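Local coordinates for protein probable transcriptional regulator (Pseudomonas aeruginosa, PDB 2FBI) that probably binds DNA as a dimeric winged helix-turn-helix transcriptional regulator of the MarR family, at residues A[21-34]-A[106-118]. Residues are numbered along the deposited sequence; the frame is centred on the assembly and turned at random. Where two conformers were deposited one is given.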
ATOM      1  N   ALA A  21     -10.243  -0.958  -4.570  1.00 35.28           N
ATOM      2  CA  ALA A  21     -10.702   0.415  -4.760  1.00 34.04           C
ATOM      3  C   ALA A  21     -10.013   1.157  -5.868  1.00 33.68           C
ATOM      4  O   ALA A  21     -10.672   1.959  -6.567  1.00 33.29           O
ATOM      5  CB  ALA A  21     -10.568   1.232  -3.420  1.00 35.57           C
ATOM      6  N   MET A  22      -8.698   0.923  -6.034  1.00 33.31           N
ATOM      7  CA  MET A  22      -7.915   1.588  -7.082  1.00 33.12           C
ATOM      8  C   MET A  22      -8.349   1.261  -8.511  1.00 34.56           C
ATOM      9  O   MET A  22      -8.122   2.065  -9.416  1.00 34.47           O
ATOM     10  CB  MET A  22      -6.381   1.404  -6.960  1.00 32.50           C
ATOM     11  CG  MET A  22      -5.713   2.231  -5.837  1.00 32.39           C
ATOM     12  SD  MET A  22      -5.813   4.032  -5.971  1.00 33.52           S
ATOM     13  CE  MET A  22      -5.029   4.339  -7.531  1.00 31.73           C
ATOM     14  N   SER A  23      -8.954   0.110  -8.740  1.00 34.38           N
ATOM     15  CA  SER A  23      -9.457  -0.101 -10.102  1.00 37.03           C
ATOM     16  C   SER A  23     -10.561   0.914 -10.482  1.00 36.62           C
ATOM     17  O   SER A  23     -10.761   1.213 -11.644  1.00 35.93           O
ATOM     18  CB  SER A  23      -9.896  -1.549 -10.336  1.00 36.56           C
ATOM     19  OG  SER A  23     -10.573  -2.079  -9.224  1.00 40.48           O
ATOM     20  N   PHE A  24     -11.228   1.493  -9.478  1.00 36.63           N
ATOM     21  CA  PHE A  24     -12.194   2.582  -9.737  1.00 35.24           C
ATOM     22  C   PHE A  24     -11.576   3.923 -10.087  1.00 34.52           C
ATOM     23  O   PHE A  24     -12.237   4.741 -10.705  1.00 35.36           O
ATOM     24  CB  PHE A  24     -13.164   2.689  -8.591  1.00 35.11           C
ATOM     25  CG  PHE A  24     -14.067   1.508  -8.487  1.00 37.73           C
ATOM     26  CD1 PHE A  24     -15.338   1.524  -9.100  1.00 41.01           C
ATOM     27  CD2 PHE A  24     -13.675   0.376  -7.805  1.00 37.14           C
ATOM     28  CE1 PHE A  24     -16.184   0.428  -9.004  1.00 38.19           C
ATOM     29  CE2 PHE A  24     -14.515  -0.719  -7.709  1.00 38.05           C
ATOM     30  CZ  PHE A  24     -15.776  -0.685  -8.321  1.00 38.98           C
ATOM     31  N   PHE A  25     -10.313   4.168  -9.714  1.00 32.60           N
ATOM     32  CA  PHE A  25      -9.692   5.439 -10.029  1.00 31.77           C
ATOM     33  C   PHE A  25      -8.604   5.359 -11.075  1.00 32.43           C
ATOM     34  O   PHE A  25      -8.233   6.385 -11.618  1.00 30.76           O
ATOM     35  CB  PHE A  25      -9.145   6.196  -8.763  1.00 31.94           C
ATOM     36  CG  PHE A  25     -10.143   6.238  -7.592  1.00 31.51           C
ATOM     37  CD1 PHE A  25     -11.142   7.234  -7.538  1.00 26.75           C
ATOM     38  CD2 PHE A  25     -10.093   5.280  -6.599  1.00 26.85           C
ATOM     39  CE1 PHE A  25     -12.104   7.224  -6.548  1.00 27.10           C
ATOM     40  CE2 PHE A  25     -11.045   5.287  -5.573  1.00 28.61           C
ATOM     41  CZ  PHE A  25     -12.042   6.276  -5.561  1.00 28.40           C
ATOM     42  N   ARG A  26      -8.007   4.198 -11.322  1.00 34.01           N
ATOM     43  CA  ARG A  26      -6.786   4.283 -12.186  1.00 36.40           C
ATOM     44  C   ARG A  26      -7.129   4.777 -13.599  1.00 36.00           C
ATOM     45  O   ARG A  26      -6.373   5.578 -14.173  1.00 37.97           O
ATOM     46  CB  ARG A  26      -5.972   2.986 -12.207  1.00 37.92           C
ATOM     47  CG  ARG A  26      -5.067   2.822 -10.964  1.00 39.89           C
ATOM     48  CD  ARG A  26      -3.984   1.775 -11.168  1.00 42.63           C
ATOM     49  NE  ARG A  26      -3.277   1.554  -9.911  1.00 42.51           N
ATOM     50  CZ  ARG A  26      -3.474   0.511  -9.103  1.00 43.41           C
ATOM     51  NH1 ARG A  26      -2.786   0.416  -7.968  1.00 44.39           N
ATOM     52  NH2 ARG A  26      -4.344  -0.434  -9.415  1.00 40.74           N
ATOM     53  N   PRO A  27      -8.290   4.361 -14.137  1.00 35.80           N
ATOM     54  CA  PRO A  27      -8.645   4.886 -15.481  1.00 36.28           C
ATOM     55  C   PRO A  27      -8.739   6.372 -15.562  1.00 35.73           C
ATOM     56  O   PRO A  27      -8.122   6.952 -16.452  1.00 37.42           O
ATOM     57  CB  PRO A  27      -9.955   4.179 -15.795  1.00 36.42           C
ATOM     58  CG  PRO A  27      -9.865   2.934 -15.045  1.00 36.88           C
ATOM     59  CD  PRO A  27      -9.283   3.369 -13.706  1.00 35.53           C
ATOM     60  N   SER A  28      -9.392   7.044 -14.621  1.00 35.61           N
ATOM     61  CA  SER A  28      -9.395   8.519 -14.691  1.00 36.52           C
ATOM     62  C   SER A  28      -8.015   9.173 -14.526  1.00 37.31           C
ATOM     63  O   SER A  28      -7.740  10.238 -15.100  1.00 36.95           O
ATOM     64  CB  SER A  28     -10.357   9.146 -13.681  1.00 36.37           C
ATOM     65  OG  SER A  28     -11.358   8.198 -13.327  1.00 38.60           O
ATOM     66  N   LEU A  29      -7.197   8.580 -13.671  1.00 37.63           N
ATOM     67  CA  LEU A  29      -5.801   8.959 -13.592  1.00 38.44           C
ATOM     68  C   LEU A  29      -5.099   8.483 -14.875  1.00 38.53           C
ATOM     69  O   LEU A  29      -4.390   9.241 -15.428  1.00 38.25           O
ATOM     70  CB  LEU A  29      -5.114   8.358 -12.339  1.00 37.67           C
ATOM     71  CG  LEU A  29      -5.718   8.586 -10.934  1.00 35.09           C
ATOM     72  CD1 LEU A  29      -5.092   7.652  -9.954  1.00 37.44           C
ATOM     73  CD2 LEU A  29      -5.568  10.053 -10.503  1.00 35.72           C
ATOM     74  N   ASN A  30      -5.256   7.229 -15.311  1.00 41.45           N
ATOM     75  CA  ASN A  30      -4.804   6.837 -16.684  1.00 44.77           C
ATOM     76  C   ASN A  30      -5.249   7.974 -17.623  1.00 46.93           C
ATOM     77  O   ASN A  30      -4.429   8.832 -18.027  1.00 49.07           O
ATOM     78  CB  ASN A  30      -5.397   5.464 -17.136  1.00 45.08           C
ATOM     79  CG  ASN A  30      -4.765   4.245 -16.414  1.00 45.96           C
ATOM     80  OD1 ASN A  30      -3.775   4.389 -15.693  1.00 46.48           O
ATOM     81  ND2 ASN A  30      -5.343   3.055 -16.599  1.00 42.52           N
ATOM     82  N   GLN A  31      -6.572   8.090 -17.833  1.00 47.82           N
ATOM     83  CA  GLN A  31      -7.163   9.178 -18.695  1.00 48.24           C
ATOM     84  C   GLN A  31      -6.649  10.584 -18.489  1.00 47.14           C
ATOM     85  O   GLN A  31      -6.713  11.388 -19.401  1.00 47.31           O
ATOM     86  CB  GLN A  31      -8.718   9.191 -18.690  1.00 48.52           C
ATOM     87  CG  GLN A  31      -9.350   8.120 -19.580  1.00 50.75           C
ATOM     88  CD  GLN A  31     -10.602   7.458 -18.958  1.00 55.64           C
ATOM     89  OE1 GLN A  31     -11.375   8.094 -18.206  1.00 55.42           O
ATOM     90  NE2 GLN A  31     -10.803   6.174 -19.278  1.00 56.72           N
ATOM     91  N   HIS A  32      -6.131  10.912 -17.317  1.00 47.03           N
ATOM     92  CA  HIS A  32      -5.704  12.325 -17.092  1.00 46.33           C
ATOM     93  C   HIS A  32      -4.167  12.422 -17.137  1.00 45.62           C
ATOM     94  O   HIS A  32      -3.570  13.482 -16.925  1.00 45.08           O
ATOM     95  CB  HIS A  32      -6.203  12.853 -15.753  1.00 47.28           C
ATOM     96  CG  HIS A  32      -7.594  13.417 -15.778  1.00 49.59           C
ATOM     97  ND1 HIS A  32      -7.849  14.764 -15.618  1.00 49.29           N
ATOM     98  CD2 HIS A  32      -8.804  12.818 -15.898  1.00 50.38           C
ATOM     99  CE1 HIS A  32      -9.155  14.972 -15.649  1.00 49.91           C
ATOM    100  NE2 HIS A  32      -9.758  13.808 -15.815  1.00 49.12           N
ATOM    101  N   GLY A  33      -3.536  11.301 -17.437  1.00 45.28           N
ATOM    102  CA  GLY A  33      -2.086  11.256 -17.398  1.00 45.93           C
ATOM    103  C   GLY A  33      -1.494  11.652 -16.048  1.00 45.49           C
ATOM    104  O   GLY A  33      -0.682  12.615 -15.975  1.00 45.09           O
ATOM    105  N   LEU A  34      -1.952  10.943 -14.992  1.00 43.81           N
ATOM    106  CA  LEU A  34      -1.204  10.866 -13.747  1.00 41.42           C
ATOM    107  C   LEU A  34      -1.075   9.529 -13.078  1.00 39.63           C
ATOM    108  O   LEU A  34      -1.945   8.636 -13.202  1.00 38.99           O
ATOM    109  CB  LEU A  34      -1.466  11.993 -12.746  1.00 42.12           C
ATOM    110  CG  LEU A  34      -2.528  12.970 -12.338  1.00 43.86           C
ATOM    111  CD1 LEU A  34      -1.825  14.346 -12.369  1.00 45.65           C
ATOM    112  CD2 LEU A  34      -3.740  12.976 -13.205  1.00 49.75           C
ATOM    113  N   SER A 106     -10.277  20.007 -11.762  1.00 30.75           N
ATOM    114  CA  SER A 106     -10.867  19.285 -12.883  1.00 34.02           C
ATOM    115  C   SER A 106     -10.923  17.761 -12.736  1.00 35.72           C
ATOM    116  O   SER A 106     -11.771  17.132 -13.335  1.00 38.10           O
ATOM    117  CB  SER A 106     -10.236  19.691 -14.207  1.00 34.99           C
ATOM    118  OG  SER A 106      -8.965  19.151 -14.331  1.00 35.86           O
ATOM    119  N   MET A 107     -10.051  17.167 -11.931  1.00 36.71           N
ATOM    120  CA  MET A 107     -10.106  15.742 -11.701  1.00 37.33           C
ATOM    121  C   MET A 107     -11.171  15.352 -10.698  1.00 37.41           C
ATOM    122  O   MET A 107     -11.647  14.242 -10.717  1.00 35.54           O
ATOM    123  CB  MET A 107      -8.752  15.248 -11.212  1.00 38.02           C
ATOM    124  CG  MET A 107      -7.738  15.067 -12.349  1.00 41.40           C
ATOM    125  SD  MET A 107      -7.009  13.450 -12.226  1.00 54.78           S
ATOM    126  CE  MET A 107      -8.449  12.435 -11.930  1.00 36.15           C
ATOM    127  N   SER A 108     -11.561  16.298  -9.849  1.00 38.43           N
ATOM    128  CA  SER A 108     -12.410  16.015  -8.685  1.00 39.15           C
ATOM    129  C   SER A 108     -13.813  15.554  -9.027  1.00 38.61           C
ATOM    130  O   SER A 108     -14.354  14.743  -8.301  1.00 38.41           O
ATOM    131  CB  SER A 108     -12.452  17.215  -7.704  1.00 39.10           C
ATOM    132  OG  SER A 108     -13.209  18.283  -8.269  1.00 40.94           O
ATOM    133  N   GLY A 109     -14.387  16.030 -10.135  1.00 38.65           N
ATOM    134  CA  GLY A 109     -15.709  15.547 -10.572  1.00 38.44           C
ATOM    135  C   GLY A 109     -15.668  14.075 -10.946  1.00 38.41           C
ATOM    136  O   GLY A 109     -16.468  13.257 -10.443  1.00 38.38           O
ATOM    137  N   ASP A 110     -14.693  13.708 -11.776  1.00 39.10           N
ATOM    138  CA  ASP A 110     -14.446  12.283 -12.051  1.00 39.60           C
ATOM    139  C   ASP A 110     -14.220  11.470 -10.759  1.00 38.66           C
ATOM    140  O   ASP A 110     -14.834  10.422 -10.568  1.00 37.96           O
ATOM    141  CB  ASP A 110     -13.287  12.094 -13.061  1.00 40.81           C
ATOM    142  CG  ASP A 110     -13.655  12.563 -14.485  1.00 45.59           C
ATOM    143  OD1 ASP A 110     -14.868  12.532 -14.828  1.00 49.35           O
ATOM    144  OD2 ASP A 110     -12.748  12.990 -15.258  1.00 50.30           O
ATOM    145  N   MET A 111     -13.362  11.954  -9.865  0.50 38.93           N
ATOM    146  CA  MET A 111     -13.060  11.176  -8.655  0.50 39.39           C
ATOM    147  C   MET A 111     -14.282  11.034  -7.713  0.50 39.08           C
ATOM    148  O   MET A 111     -14.424  10.015  -7.030  0.50 38.93           O
ATOM    149  CB  MET A 111     -11.783  11.675  -7.928  0.50 39.12           C
ATOM    150  CG  MET A 111     -10.471  11.721  -8.771  0.50 40.36           C
ATOM    151  SD  MET A 111      -9.632  10.182  -9.297  0.50 39.80           S
ATOM    152  CE  MET A 111     -10.704   9.680 -10.592  0.50 34.84           C
ATOM    153  N   GLU A 112     -15.160  12.038  -7.693  1.00 39.55           N
ATOM    154  CA  GLU A 112     -16.438  11.944  -6.958  1.00 40.23           C
ATOM    155  C   GLU A 112     -17.352  10.834  -7.548  1.00 39.59           C
ATOM    156  O   GLU A 112     -17.883  10.000  -6.800  1.00 39.65           O
ATOM    157  CB  GLU A 112     -17.107  13.327  -6.902  1.00 40.49           C
ATOM    158  CG  GLU A 112     -18.554  13.419  -6.304  1.00 44.21           C
ATOM    159  CD  GLU A 112     -18.684  12.880  -4.878  1.00 51.68           C
ATOM    160  OE1 GLU A 112     -17.843  13.269  -4.036  1.00 55.20           O
ATOM    161  OE2 GLU A 112     -19.620  12.063  -4.607  1.00 55.47           O
ATOM    162  N   LYS A 113     -17.467  10.781  -8.875  1.00 39.23           N
ATOM    163  CA  LYS A 113     -18.254   9.727  -9.547  1.00 39.41           C
ATOM    164  C   LYS A 113     -17.714   8.335  -9.246  1.00 38.89           C
ATOM    165  O   LYS A 113     -18.493   7.374  -9.054  1.00 38.26           O
ATOM    166  CB  LYS A 113     -18.245   9.898 -11.061  1.00 40.64           C
ATOM    167  CG  LYS A 113     -18.555  11.288 -11.556  1.00 43.72           C
ATOM    168  CD  LYS A 113     -19.880  11.342 -12.281  1.00 49.61           C
ATOM    169  CE  LYS A 113     -20.234  12.801 -12.692  1.00 52.98           C
ATOM    170  NZ  LYS A 113     -19.283  13.364 -13.704  1.00 52.23           N
ATOM    171  N   ASN A 114     -16.380   8.215  -9.189  1.00 37.41           N
ATOM    172  CA  ASN A 114     -15.804   6.938  -8.841  1.00 36.73           C
ATOM    173  C   ASN A 114     -16.060   6.539  -7.415  1.00 36.03           C
ATOM    174  O   ASN A 114     -16.236   5.349  -7.127  1.00 35.99           O
ATOM    175  CB  ASN A 114     -14.328   6.905  -9.197  1.00 37.02           C
ATOM    176  CG  ASN A 114     -14.115   7.054 -10.686  1.00 39.04           C
ATOM    177  OD1 ASN A 114     -14.802   6.411 -11.473  1.00 36.99           O
ATOM    178  ND2 ASN A 114     -13.191   7.920 -11.078  1.00 38.80           N
ATOM    179  N   TYR A 115     -16.132   7.528  -6.519  1.00 35.44           N
ATOM    180  CA  TYR A 115     -16.557   7.255  -5.135  1.00 34.75           C
ATOM    181  C   TYR A 115     -18.046   6.899  -5.021  1.00 34.98           C
ATOM    182  O   TYR A 115     -18.409   6.060  -4.222  1.00 35.01           O
ATOM    183  CB  TYR A 115     -16.224   8.433  -4.175  1.00 34.95           C
ATOM    184  CG  TYR A 115     -14.851   8.298  -3.591  1.00 34.10           C
ATOM    185  CD1 TYR A 115     -13.842   9.178  -3.958  1.00 31.57           C
ATOM    186  CD2 TYR A 115     -14.537   7.216  -2.724  1.00 33.85           C
ATOM    187  CE1 TYR A 115     -12.542   9.041  -3.424  1.00 33.75           C
ATOM    188  CE2 TYR A 115     -13.257   7.066  -2.214  1.00 35.28           C
ATOM    189  CZ  TYR A 115     -12.262   7.986  -2.564  1.00 33.16           C
ATOM    190  OH  TYR A 115     -10.986   7.832  -2.080  1.00 34.32           O
ATOM    191  N   GLN A 116     -18.893   7.546  -5.807  1.00 36.67           N
ATOM    192  CA  GLN A 116     -20.312   7.147  -5.917  1.00 39.96           C
ATOM    193  C   GLN A 116     -20.484   5.687  -6.375  1.00 39.23           C
ATOM    194  O   GLN A 116     -21.294   4.955  -5.818  1.00 40.46           O
ATOM    195  CB  GLN A 116     -21.097   8.130  -6.807  1.00 39.05           C
ATOM    196  CG  GLN A 116     -21.281   9.491  -6.104  1.00 43.73           C
ATOM    197  CD  GLN A 116     -21.630  10.690  -7.041  1.00 45.11           C
ATOM    198  OE1 GLN A 116     -21.387  10.672  -8.275  1.00 50.76           O
ATOM    199  NE2 GLN A 116     -22.187  11.751  -6.431  1.00 49.61           N
ATOM    200  N   ARG A 117     -19.680   5.253  -7.343  1.00 38.70           N
ATOM    201  CA  ARG A 117     -19.673   3.841  -7.767  1.00 37.95           C
ATOM    202  C   ARG A 117     -19.254   2.913  -6.640  1.00 37.73           C
ATOM    203  O   ARG A 117     -19.831   1.826  -6.476  1.00 37.42           O
ATOM    204  CB  ARG A 117     -18.778   3.657  -8.980  1.00 36.71           C
ATOM    205  CG  ARG A 117     -19.270   4.381 -10.230  1.00 39.10           C
ATOM    206  CD  ARG A 117     -18.370   4.102 -11.466  1.00 39.62           C
ATOM    207  NE  ARG A 117     -18.983   4.693 -12.681  1.00 51.89           N
ATOM    208  CZ  ARG A 117     -18.620   5.835 -13.302  1.00 55.43           C
ATOM    209  NH1 ARG A 117     -17.601   6.590 -12.865  1.00 57.42           N
ATOM    210  NH2 ARG A 117     -19.283   6.236 -14.390  1.00 57.18           N
ATOM    211  N   ILE A 118     -18.252   3.336  -5.842  1.00 37.18           N
ATOM    212  CA  ILE A 118     -17.791   2.522  -4.706  1.00 36.53           C
ATOM    213  C   ILE A 118     -18.869   2.439  -3.624  1.00 37.67           C
ATOM    214  O   ILE A 118     -19.143   1.372  -3.058  1.00 37.45           O
ATOM    215  CB  ILE A 118     -16.425   3.043  -4.120  1.00 37.18           C
ATOM    216  CG1 ILE A 118     -15.282   2.773  -5.135  1.00 34.48           C
ATOM    217  CG2 ILE A 118     -16.167   2.438  -2.722  1.00 34.65           C
ATOM    218  CD1 ILE A 118     -13.860   3.263  -4.748  1.00 35.76           C
TER
HETATM  219  O   HOH W   1     -12.194   9.849 -16.615  1.00 55.85           O
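With CG anti to its carbonyl carbon and beside the backbone N, Phe25 swings the end of its ring in against helix 106-118, and the bent chain of Met107, turned at chi2 and chi3, lies against His32. The Phe25 ring meets Tyr115 edge to face: the ring centroids are 4.7 Å apart, the planes stand at 51°, and Phe25 CZ lies over the centre of the tyrosine ring. Ile118 divides its branch between two rings, CG1 resting over a face of Phe24 and CD1 touching Phe25 CE2 at 3.6 Å. At the other end the His32 ring is held in two ways. Met107 SD covers one face, 3.9 Å from the ring centroid, while in the ring plane His32 NE2 donates to Asp110 OD2 (3.1 Å), meeting that oxygen nearly along its C-O axis, which should restrict rotation of the imidazole. Between these ends Ser28 fits as a knob among Met107, Asp110, Met111 and Asn114. Ser28 OG accepts from Asn114 ND2 at 2.9 Å; at an N-H...O angle of 136° the bond is bent, with Ser28 OG tilted out of the amide plane. Helix 26-32 runs nearly antiparallel to helix 106-118, at 160° with the axes 10.1 Å apart, and a Schellman motif at Gly33 ends it. Leu29 and Met107 both reach Trp39 of helix 36-48, so both helices pack against helix 36-48 through this tryptophan, whereas Tyr115 OH bonds to Leu10 N of the second subunit, bringing the long helix 98-122 into the helical dimer interface, as in MarR relatives.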